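Local coordinates for protein putative tryptophan halogenase (Xanthomonas campestris pv. campestris, PDB 6Y1W) that probably acts as a flavin-dependent halogenase of the tryptophan halogenase family, using reduced FAD to halogenate an aromatic substrate, at residues W97-T111 against F440-G453. Sequence-based numbering, arbitrary orientation. Where two conformers were deposited one is given.
With BUD ((2S,3S)-butane-2,3-diol), chain H.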
ATOM      1  N   TRP A  97      13.397 -26.522   8.862  1.00 13.28           N
ATOM      2  CA  TRP A  97      12.986 -26.085   7.529  1.00 15.94           C
ATOM      3  C   TRP A  97      14.199 -25.770   6.653  1.00 16.14           C
ATOM      4  O   TRP A  97      14.302 -26.272   5.521  1.00 17.51           O
ATOM      5  CB  TRP A  97      12.049 -24.851   7.628  1.00 15.15           C
ATOM      6  CG  TRP A  97      10.687 -25.226   8.149  1.00 14.53           C
ATOM      7  CD1 TRP A  97      10.305 -25.353   9.461  1.00 14.37           C
ATOM      8  CD2 TRP A  97       9.522 -25.534   7.365  1.00 15.28           C
ATOM      9  NE1 TRP A  97       8.998 -25.759   9.536  1.00 14.59           N
ATOM     10  CE2 TRP A  97       8.488 -25.873   8.273  1.00 15.39           C
ATOM     11  CE3 TRP A  97       9.256 -25.565   5.991  1.00 13.49           C
ATOM     12  CZ2 TRP A  97       7.217 -26.244   7.858  1.00 14.68           C
ATOM     13  CZ3 TRP A  97       7.997 -25.956   5.576  1.00 15.01           C
ATOM     14  CH2 TRP A  97       6.985 -26.283   6.508  1.00 15.36           C
ATOM     15  N   ARG A  98      15.096 -24.915   7.155  1.00 15.49           N
ATOM     16  CA  ARG A  98      16.302 -24.596   6.402  1.00 16.83           C
ATOM     17  C   ARG A  98      17.103 -25.867   6.129  1.00 15.92           C
ATOM     18  O   ARG A  98      17.509 -26.131   4.996  1.00 17.37           O
ATOM     19  CB  ARG A  98      17.153 -23.582   7.163  1.00 16.62           C
ATOM     20  CG  ARG A  98      18.316 -23.092   6.289  1.00 22.96           C
ATOM     21  CD  ARG A  98      19.616 -22.975   6.995  1.00 34.07           C
ATOM     22  NE  ARG A  98      20.659 -22.638   6.027  1.00 26.79           N
ATOM     23  CZ  ARG A  98      21.433 -21.565   6.136  1.00 31.70           C
ATOM     24  NH1 ARG A  98      21.253 -20.735   7.151  1.00 29.44           N
ATOM     25  NH2 ARG A  98      22.356 -21.309   5.211  1.00 26.78           N
ATOM     26  N   ASP A  99      17.308 -26.677   7.164  1.00 16.51           N
ATOM     27  CA  ASP A  99      17.890 -28.002   7.026  1.00 14.36           C
ATOM     28  C   ASP A  99      17.575 -28.722   8.326  1.00 18.72           C
ATOM     29  O   ASP A  99      17.123 -28.099   9.297  1.00 16.79           O
ATOM     30  CB  ASP A  99      19.407 -27.927   6.789  1.00 15.86           C
ATOM     31  CG  ASP A  99      19.943 -29.147   6.076  1.00 19.53           C
ATOM     32  OD1 ASP A  99      19.220 -30.180   5.976  1.00 19.56           O
ATOM     33  OD2 ASP A  99      21.111 -29.038   5.606  1.00 23.94           O
ATOM     34  N   VAL A 100      17.808 -30.040   8.347  1.00 17.37           N
ATOM     35  CA  VAL A 100      17.729 -30.751   9.614  1.00 17.86           C
ATOM     36  C   VAL A 100      18.630 -30.070  10.620  1.00 17.62           C
ATOM     37  O   VAL A 100      19.785 -29.724  10.329  1.00 19.29           O
ATOM     38  CB  VAL A 100      18.122 -32.226   9.435  1.00 16.66           C
ATOM     39  CG1 VAL A 100      18.080 -32.951  10.777  1.00 22.97           C
ATOM     40  CG2 VAL A 100      17.180 -32.872   8.433  1.00 17.14           C
ATOM     41  N   ASP A 101      18.085 -29.873  11.812  1.00 16.90           N
ATOM     42  CA  ASP A 101      18.728 -29.277  12.973  1.00 18.03           C
ATOM     43  C   ASP A 101      19.116 -27.823  12.774  1.00 20.70           C
ATOM     44  O   ASP A 101      19.935 -27.314  13.521  1.00 20.21           O
ATOM     45  CB  ASP A 101      19.961 -30.081  13.417  1.00 22.36           C
ATOM     46  CG  ASP A 101      19.602 -31.456  13.904  1.00 28.88           C
ATOM     47  OD1 ASP A 101      18.540 -31.634  14.540  1.00 23.76           O
ATOM     48  OD2 ASP A 101      20.390 -32.362  13.615  1.00 28.10           O
ATOM     49  N   ARG A 102      18.541 -27.127  11.788  1.00 17.01           N
ATOM     50  CA  ARG A 102      18.765 -25.696  11.637  1.00 13.62           C
ATOM     51  C   ARG A 102      17.430 -24.996  11.759  1.00 16.19           C
ATOM     52  O   ARG A 102      16.557 -25.181  10.902  1.00 20.32           O
ATOM     53  CB  ARG A 102      19.420 -25.359  10.300  1.00 20.22           C
ATOM     54  CG  ARG A 102      20.786 -26.063  10.204  1.00 20.74           C
ATOM     55  CD  ARG A 102      21.607 -25.579   9.053  1.00 25.31           C
ATOM     56  NE  ARG A 102      22.214 -24.261   9.322  1.00 25.06           N
ATOM     57  CZ  ARG A 102      23.090 -23.694   8.500  1.00 24.19           C
ATOM     58  NH1 ARG A 102      23.449 -24.331   7.379  1.00 28.83           N
ATOM     59  NH2 ARG A 102      23.598 -22.499   8.787  1.00 25.86           N
ATOM     60  N   HIS A 103      17.309 -24.165  12.785  1.00 15.73           N
ATOM     61  CA  HIS A 103      16.047 -23.573  13.218  1.00 15.97           C
ATOM     62  C   HIS A 103      16.136 -22.057  13.197  1.00 17.11           C
ATOM     63  O   HIS A 103      17.216 -21.478  13.209  1.00 17.64           O
ATOM     64  CB  HIS A 103      15.707 -24.045  14.640  1.00 16.40           C
ATOM     65  CG  HIS A 103      15.906 -25.506  14.832  1.00 18.53           C
ATOM     66  ND1 HIS A 103      15.392 -26.443  13.957  1.00 15.80           N
ATOM     67  CD2 HIS A 103      16.620 -26.196  15.752  1.00 21.57           C
ATOM     68  CE1 HIS A 103      15.722 -27.655  14.372  1.00 17.84           C
ATOM     69  NE2 HIS A 103      16.478 -27.531  15.451  1.00 23.97           N
ATOM     70  N   TYR A 104      14.978 -21.405  13.166  1.00 14.39           N
ATOM     71  CA  TYR A 104      14.931 -19.950  13.316  1.00 11.77           C
ATOM     72  C   TYR A 104      13.523 -19.587  13.765  1.00 11.18           C
ATOM     73  O   TYR A 104      12.636 -20.442  13.816  1.00 15.25           O
ATOM     74  CB  TYR A 104      15.293 -19.212  11.989  1.00 15.19           C
ATOM     75  CG  TYR A 104      14.189 -19.322  10.928  1.00 13.96           C
ATOM     76  CD1 TYR A 104      14.038 -20.472  10.136  1.00 14.38           C
ATOM     77  CD2 TYR A 104      13.280 -18.294  10.750  1.00 13.13           C
ATOM     78  CE1 TYR A 104      13.026 -20.585   9.211  1.00 14.00           C
ATOM     79  CE2 TYR A 104      12.259 -18.404   9.840  1.00 13.29           C
ATOM     80  CZ  TYR A 104      12.129 -19.539   9.066  1.00 16.25           C
ATOM     81  OH  TYR A 104      11.092 -19.656   8.143  1.00 14.91           O
ATOM     82  N   ILE A 105      13.328 -18.305  14.082  1.00 11.78           N
ATOM     83  CA  ILE A 105      12.011 -17.788  14.482  1.00 13.75           C
ATOM     84  C   ILE A 105      11.572 -16.712  13.498  1.00 13.29           C
ATOM     85  O   ILE A 105      12.354 -15.811  13.145  1.00 15.65           O
ATOM     86  CB  ILE A 105      12.043 -17.218  15.920  1.00 12.90           C
ATOM     87  CG1 ILE A 105      12.317 -18.352  16.915  1.00 15.82           C
ATOM     88  CG2 ILE A 105      10.714 -16.515  16.287  1.00 14.27           C
ATOM     89  CD1 ILE A 105      12.739 -17.792  18.299  1.00 18.09           C
ATOM     90  N   HIS A 106      10.296 -16.795  13.088  1.00 12.70           N
ATOM     91  CA  HIS A 106       9.622 -15.752  12.329  1.00 13.47           C
ATOM     92  C   HIS A 106       8.716 -15.043  13.323  1.00 12.24           C
ATOM     93  O   HIS A 106       7.659 -15.570  13.683  1.00 15.89           O
ATOM     94  CB  HIS A 106       8.807 -16.353  11.192  1.00 14.45           C
ATOM     95  CG  HIS A 106       8.008 -15.346  10.429  1.00 13.73           C
ATOM     96  ND1 HIS A 106       6.988 -15.707   9.576  1.00 13.51           N
ATOM     97  CD2 HIS A 106       8.056 -13.993  10.425  1.00 14.23           C
ATOM     98  CE1 HIS A 106       6.450 -14.612   9.061  1.00 15.73           C
ATOM     99  NE2 HIS A 106       7.066 -13.561   9.570  1.00 13.59           N
ATOM    100  N   SER A 107       9.106 -13.841  13.729  1.00 11.92           N
ATOM    101  CA  SER A 107       8.362 -13.133  14.768  1.00 13.40           C
ATOM    102  C   SER A 107       7.579 -11.992  14.154  1.00 14.53           C
ATOM    103  O   SER A 107       7.800 -11.596  13.007  1.00 14.20           O
ATOM    104  CB  SER A 107       9.307 -12.589  15.853  1.00 14.83           C
ATOM    105  OG  SER A 107      10.054 -11.478  15.371  1.00 15.88           O
ATOM    106  N   PHE A 108       6.664 -11.440  14.950  1.00 13.45           N
ATOM    107  CA  PHE A 108       6.087 -10.145  14.634  1.00 13.79           C
ATOM    108  C   PHE A 108       7.112  -9.054  14.910  1.00 15.82           C
ATOM    109  O   PHE A 108       8.262  -9.319  15.280  1.00 17.73           O
ATOM    110  CB  PHE A 108       4.804  -9.927  15.442  1.00 14.63           C
ATOM    111  CG  PHE A 108       3.793 -11.035  15.279  1.00 14.51           C
ATOM    112  CD1 PHE A 108       3.497 -11.542  14.015  1.00 14.90           C
ATOM    113  CD2 PHE A 108       3.153 -11.573  16.394  1.00 13.33           C
ATOM    114  CE1 PHE A 108       2.559 -12.572  13.867  1.00 14.57           C
ATOM    115  CE2 PHE A 108       2.233 -12.612  16.254  1.00 15.69           C
ATOM    116  CZ  PHE A 108       1.923 -13.097  15.008  1.00 14.37           C
ATOM    117  N   GLY A 109       6.728  -7.807  14.695  1.00 18.04           N
ATOM    118  CA  GLY A 109       7.642  -6.711  14.992  1.00 18.10           C
ATOM    119  C   GLY A 109       8.605  -6.401  13.854  1.00 18.35           C
ATOM    120  O   GLY A 109       8.350  -6.699  12.695  1.00 19.65           O
ATOM    121  N   HIS A 110       9.723  -5.765  14.207  1.00 18.11           N
ATOM    122  CA  HIS A 110      10.695  -5.329  13.214  1.00 16.84           C
ATOM    123  C   HIS A 110      12.065  -5.589  13.804  1.00 16.83           C
ATOM    124  O   HIS A 110      12.266  -5.443  15.009  1.00 28.38           O
ATOM    125  CB  HIS A 110      10.554  -3.840  12.865  1.00 23.41           C
ATOM    126  CG  HIS A 110      11.301  -3.435  11.624  1.00 37.58           C
ATOM    127  ND1 HIS A 110      10.851  -3.723  10.347  1.00 38.72           N
ATOM    128  CD2 HIS A 110      12.483  -2.785  11.466  1.00 44.20           C
ATOM    129  CE1 HIS A 110      11.717  -3.265   9.458  1.00 34.98           C
ATOM    130  NE2 HIS A 110      12.717  -2.690  10.112  1.00 44.36           N
ATOM    131  N   THR A 111      12.985  -6.004  12.976  1.00 17.46           N
ATOM    132  CA  THR A 111      14.325  -6.297  13.481  1.00 14.46           C
ATOM    133  C   THR A 111      15.177  -5.056  13.298  1.00 17.89           C
ATOM    134  O   THR A 111      15.289  -4.551  12.181  1.00 18.73           O
ATOM    135  CB  THR A 111      14.925  -7.476  12.730  1.00 15.21           C
ATOM    136  OG1 THR A 111      14.030  -8.579  12.871  1.00 18.76           O
ATOM    137  CG2 THR A 111      16.325  -7.860  13.364  1.00 15.49           C
ATOM    138  N   PHE A 440       2.291  -9.830   4.334  1.00 16.86           N
ATOM    139  CA  PHE A 440       3.590 -10.049   4.954  1.00 15.78           C
ATOM    140  C   PHE A 440       4.470  -8.808   4.792  1.00 15.14           C
ATOM    141  O   PHE A 440       4.697  -8.329   3.675  1.00 22.02           O
ATOM    142  CB  PHE A 440       4.226 -11.317   4.385  1.00 14.42           C
ATOM    143  CG  PHE A 440       3.489 -12.564   4.834  1.00 13.13           C
ATOM    144  CD1 PHE A 440       3.589 -12.980   6.152  1.00 15.45           C
ATOM    145  CD2 PHE A 440       2.667 -13.278   3.963  1.00 16.46           C
ATOM    146  CE1 PHE A 440       2.906 -14.082   6.584  1.00 16.08           C
ATOM    147  CE2 PHE A 440       1.970 -14.386   4.386  1.00 17.16           C
ATOM    148  CZ  PHE A 440       2.091 -14.801   5.701  1.00 16.36           C
ATOM    149  N   ALA A 441       4.924  -8.282   5.920  1.00 19.24           N
ATOM    150  CA  ALA A 441       5.751  -7.100   5.968  1.00 22.22           C
ATOM    151  C   ALA A 441       7.182  -7.419   5.513  1.00 20.52           C
ATOM    152  O   ALA A 441       7.585  -8.573   5.374  1.00 16.63           O
ATOM    153  CB  ALA A 441       5.772  -6.544   7.390  1.00 29.22           C
ATOM    154  N   GLU A 442       7.943  -6.359   5.246  1.00 18.79           N
ATOM    155  CA  GLU A 442       9.356  -6.547   4.924  0.55 17.15           C
ATOM    156  C   GLU A 442      10.070  -7.405   5.965  1.00 19.79           C
ATOM    157  O   GLU A 442      10.858  -8.284   5.599  1.00 18.06           O
ATOM    158  CB  GLU A 442      10.037  -5.182   4.764  0.55 20.40           C
ATOM    159  CG  GLU A 442       9.590  -4.484   3.484  0.55 22.27           C
ATOM    160  CD  GLU A 442      10.228  -3.121   3.283  0.55 21.69           C
ATOM    161  OE1 GLU A 442      11.064  -2.724   4.105  0.55 27.60           O
ATOM    162  OE2 GLU A 442       9.883  -2.446   2.287  0.55 26.25           O
ATOM    163  N   ASN A 443       9.799  -7.189   7.264  1.00 17.52           N
ATOM    164  CA  ASN A 443      10.451  -7.982   8.311  1.00 18.09           C
ATOM    165  C   ASN A 443      10.229  -9.481   8.099  1.00 16.22           C
ATOM    166  O   ASN A 443      11.117 -10.303   8.403  1.00 16.40           O
ATOM    167  CB  ASN A 443       9.914  -7.580   9.698  1.00 19.77           C
ATOM    168  CG  ASN A 443      10.592  -8.366  10.834  1.00 20.90           C
ATOM    169  OD1 ASN A 443      11.753  -8.160  11.095  1.00 24.05           O
ATOM    170  ND2 ASN A 443       9.859  -9.247  11.489  1.00 26.38           N
ATOM    171  N   SER A 444       9.025  -9.850   7.656  1.00 15.11           N
ATOM    172  CA  SER A 444       8.680 -11.260   7.475  1.00 14.50           C
ATOM    173  C   SER A 444       9.474 -11.869   6.332  1.00 15.23           C
ATOM    174  O   SER A 444      10.062 -12.949   6.486  1.00 15.53           O
ATOM    175  CB  SER A 444       7.184 -11.401   7.184  1.00 16.98           C
ATOM    176  OG  SER A 444       6.439 -11.191   8.376  1.00 16.71           O
ATOM    177  N   TRP A 445       9.497 -11.185   5.174  1.00 14.52           N
ATOM    178  CA  TRP A 445      10.300 -11.652   4.038  1.00 14.45           C
ATOM    179  C   TRP A 445      11.768 -11.822   4.445  1.00 16.29           C
ATOM    180  O   TRP A 445      12.416 -12.823   4.082  1.00 16.24           O
ATOM    181  CB  TRP A 445      10.210 -10.649   2.868  1.00 16.37           C
ATOM    182  CG  TRP A 445       8.929 -10.697   2.117  1.00 14.74           C
ATOM    183  CD1 TRP A 445       7.900  -9.790   2.198  1.00 19.95           C
ATOM    184  CD2 TRP A 445       8.526 -11.674   1.140  1.00 14.27           C
ATOM    185  NE1 TRP A 445       6.893 -10.147   1.347  1.00 21.04           N
ATOM    186  CE2 TRP A 445       7.235 -11.305   0.695  1.00 21.17           C
ATOM    187  CE3 TRP A 445       9.129 -12.823   0.612  1.00 16.77           C
ATOM    188  CZ2 TRP A 445       6.531 -12.041  -0.271  1.00 20.74           C
ATOM    189  CZ3 TRP A 445       8.425 -13.568  -0.341  1.00 17.54           C
ATOM    190  CH2 TRP A 445       7.137 -13.169  -0.776  1.00 19.69           C
ATOM    191  N   ILE A 446      12.307 -10.851   5.198  1.00 15.78           N
ATOM    192  CA  ILE A 446      13.714 -10.911   5.597  1.00 16.27           C
ATOM    193  C   ILE A 446      13.946 -12.061   6.564  1.00 18.35           C
ATOM    194  O   ILE A 446      14.837 -12.884   6.362  1.00 15.81           O
ATOM    195  CB  ILE A 446      14.174  -9.584   6.231  1.00 14.48           C
ATOM    196  CG1 ILE A 446      14.007  -8.415   5.267  1.00 16.43           C
ATOM    197  CG2 ILE A 446      15.616  -9.695   6.759  1.00 18.02           C
ATOM    198  CD1 ILE A 446      14.090  -7.069   5.988  1.00 18.81           C
ATOM    199  N   GLN A 447      13.138 -12.152   7.624  1.00 14.05           N
ATOM    200  CA  GLN A 447      13.383 -13.211   8.607  1.00 13.64           C
ATOM    201  C   GLN A 447      13.264 -14.595   7.974  1.00 14.48           C
ATOM    202  O   GLN A 447      14.068 -15.496   8.263  1.00 16.61           O
ATOM    203  CB  GLN A 447      12.430 -13.093   9.796  1.00 14.72           C
ATOM    204  CG  GLN A 447      12.708 -11.905  10.727  1.00 14.19           C
ATOM    205  CD  GLN A 447      11.854 -12.031  11.997  1.00 19.21           C
ATOM    206  OE1 GLN A 447      10.971 -12.839  12.048  1.00 17.89           O
ATOM    207  NE2 GLN A 447      12.138 -11.217  13.005  1.00 20.27           N
ATOM    208  N   VAL A 448      12.252 -14.805   7.134  1.00 13.44           N
ATOM    209  CA  VAL A 448      12.075 -16.138   6.571  1.00 13.19           C
ATOM    210  C   VAL A 448      13.139 -16.440   5.514  1.00 14.51           C
ATOM    211  O   VAL A 448      13.665 -17.561   5.466  1.00 16.45           O
ATOM    212  CB  VAL A 448      10.650 -16.278   6.021  1.00 12.55           C
ATOM    213  CG1 VAL A 448      10.493 -17.558   5.269  1.00 13.55           C
ATOM    214  CG2 VAL A 448       9.690 -16.246   7.240  1.00 14.38           C
ATOM    215  N   MET A 449      13.459 -15.479   4.634  1.00 14.93           N
ATOM    216  CA  MET A 449      14.482 -15.808   3.631  1.00 16.19           C
ATOM    217  C   MET A 449      15.860 -15.982   4.267  1.00 17.90           C
ATOM    218  O   MET A 449      16.577 -16.937   3.931  1.00 15.43           O
ATOM    219  CB  MET A 449      14.515 -14.775   2.508  1.00 16.83           C
ATOM    220  CG  MET A 449      13.271 -14.946   1.654  1.00 15.84           C
ATOM    221  SD  MET A 449      13.363 -14.035   0.077  1.00 17.45           S
ATOM    222  CE  MET A 449      13.081 -12.370   0.649  1.00 16.47           C
ATOM    223  N   LEU A 450      16.247 -15.117   5.221  1.00 14.94           N
ATOM    224  CA  LEU A 450      17.528 -15.352   5.890  1.00 14.70           C
ATOM    225  C   LEU A 450      17.483 -16.655   6.677  1.00 16.70           C
ATOM    226  O   LEU A 450      18.454 -17.443   6.666  1.00 17.45           O
ATOM    227  CB  LEU A 450      17.842 -14.204   6.847  1.00 21.67           C
ATOM    228  CG  LEU A 450      18.466 -12.934   6.318  1.00 25.35           C
ATOM    229  CD1 LEU A 450      18.600 -11.944   7.489  1.00 23.22           C
ATOM    230  CD2 LEU A 450      19.835 -13.256   5.702  1.00 20.61           C
ATOM    231  N   GLY A 451      16.375 -16.882   7.395  1.00 14.19           N
ATOM    232  CA  GLY A 451      16.265 -18.076   8.225  1.00 15.13           C
ATOM    233  C   GLY A 451      16.327 -19.376   7.455  1.00 16.60           C
ATOM    234  O   GLY A 451      16.827 -20.389   7.968  1.00 16.58           O
ATOM    235  N   GLN A 452      15.801 -19.389   6.231  1.00 15.11           N
ATOM    236  CA  GLN A 452      15.784 -20.572   5.398  1.00 11.80           C
ATOM    237  C   GLN A 452      16.936 -20.595   4.394  1.00 14.52           C
ATOM    238  O   GLN A 452      16.942 -21.435   3.493  1.00 18.96           O
ATOM    239  CB  GLN A 452      14.431 -20.726   4.724  1.00 18.94           C
ATOM    240  CG  GLN A 452      13.351 -20.843   5.831  1.00 15.56           C
ATOM    241  CD  GLN A 452      12.103 -21.625   5.497  1.00 13.71           C
ATOM    242  OE1 GLN A 452      11.149 -21.570   6.275  1.00 15.30           O
ATOM    243  NE2 GLN A 452      12.110 -22.404   4.410  1.00 13.91           N
ATOM    244  N   GLY A 453      17.938 -19.742   4.576  1.00 12.89           N
ATOM    245  CA  GLY A 453      19.227 -19.954   3.932  1.00 18.03           C
ATOM    246  C   GLY A 453      19.458 -19.243   2.628  1.00 23.18           C
ATOM    247  O   GLY A 453      20.380 -19.627   1.888  1.00 21.50           O
TER
HETATM  248  C1  BUD H 606       1.425 -11.441  10.306  0.92 20.64           C
HETATM  249  O1  BUD H 606       3.479 -12.406   9.607  0.92 21.01           O
HETATM  250  C2  BUD H 606       2.571 -11.375   9.295  0.92 26.31           C
HETATM  251  O2  BUD H 606       4.286  -9.848   8.414  0.92 23.44           O
HETATM  252  C3  BUD H 606       3.267 -10.013   9.389  0.92 24.67           C
HETATM  253  C4  BUD H 606       2.218  -8.910   9.206  0.92 25.63           C
HETATM  254  O   HOH W   1      21.834 -22.034   2.250  1.00 25.96           O
HETATM  255  O   HOH W   2      18.989 -20.546   9.414  1.00 32.95           O
HETATM  256  O   HOH W   3       7.255  -9.765  10.808  1.00 32.01           O
HETATM  257  O   HOH W   4       8.674  -4.741   8.338  1.00 23.10           O
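Strand 102-107 and helix 442-451 run antiparallel, at 174°, with axes 8.0 Å apart and H106 beside Q447. The strand lies at one edge of a mixed sheet within this chain, in this flavin-dependent halogenase fold; the helix packs beside it. The Q447 side chain reaches out straight to the end of the strand. Its OE1 takes S107 N on an in-plane lone pair at 2.7 Å. Its NE2 gives both hydrogens, one to S107 OG and one to T111 OG1, both close to the amide plane. These three bonds fix the rotation of the amide. T111 OG1 in turn donates to N443 OD1 at 2.9 Å. H106 has CG anti to its backbone N (chi1 176°), which sends the ring along the helix toward S444. V448 CG2 sits over one face, 3.9 Å from the ring centroid. H106 ND1 is bonded to E347, a predicted tryptophan-binding residue, so the ring is held at both nitrogens. Its NE2 meets S444 OG in the ring plane at 2.7 Å. S444 OG and A441 N also bind O2 of a butanediol, in a pocket that F108 and F440 also line. Farther along, G451 CA lies over the Y104 ring, 3.8 Å from its centroid. G453 CA lies over one face of the R98 guanidinium; G453 is the C-prime residue of the Schellman motif that ends the helix. R98 NE forms a salt bridge with D400. Y104 OH donates to Q452 OE1 at 2.7 Å, in the carbonyl plane, and H395 ND1 bonds to the same oxygen.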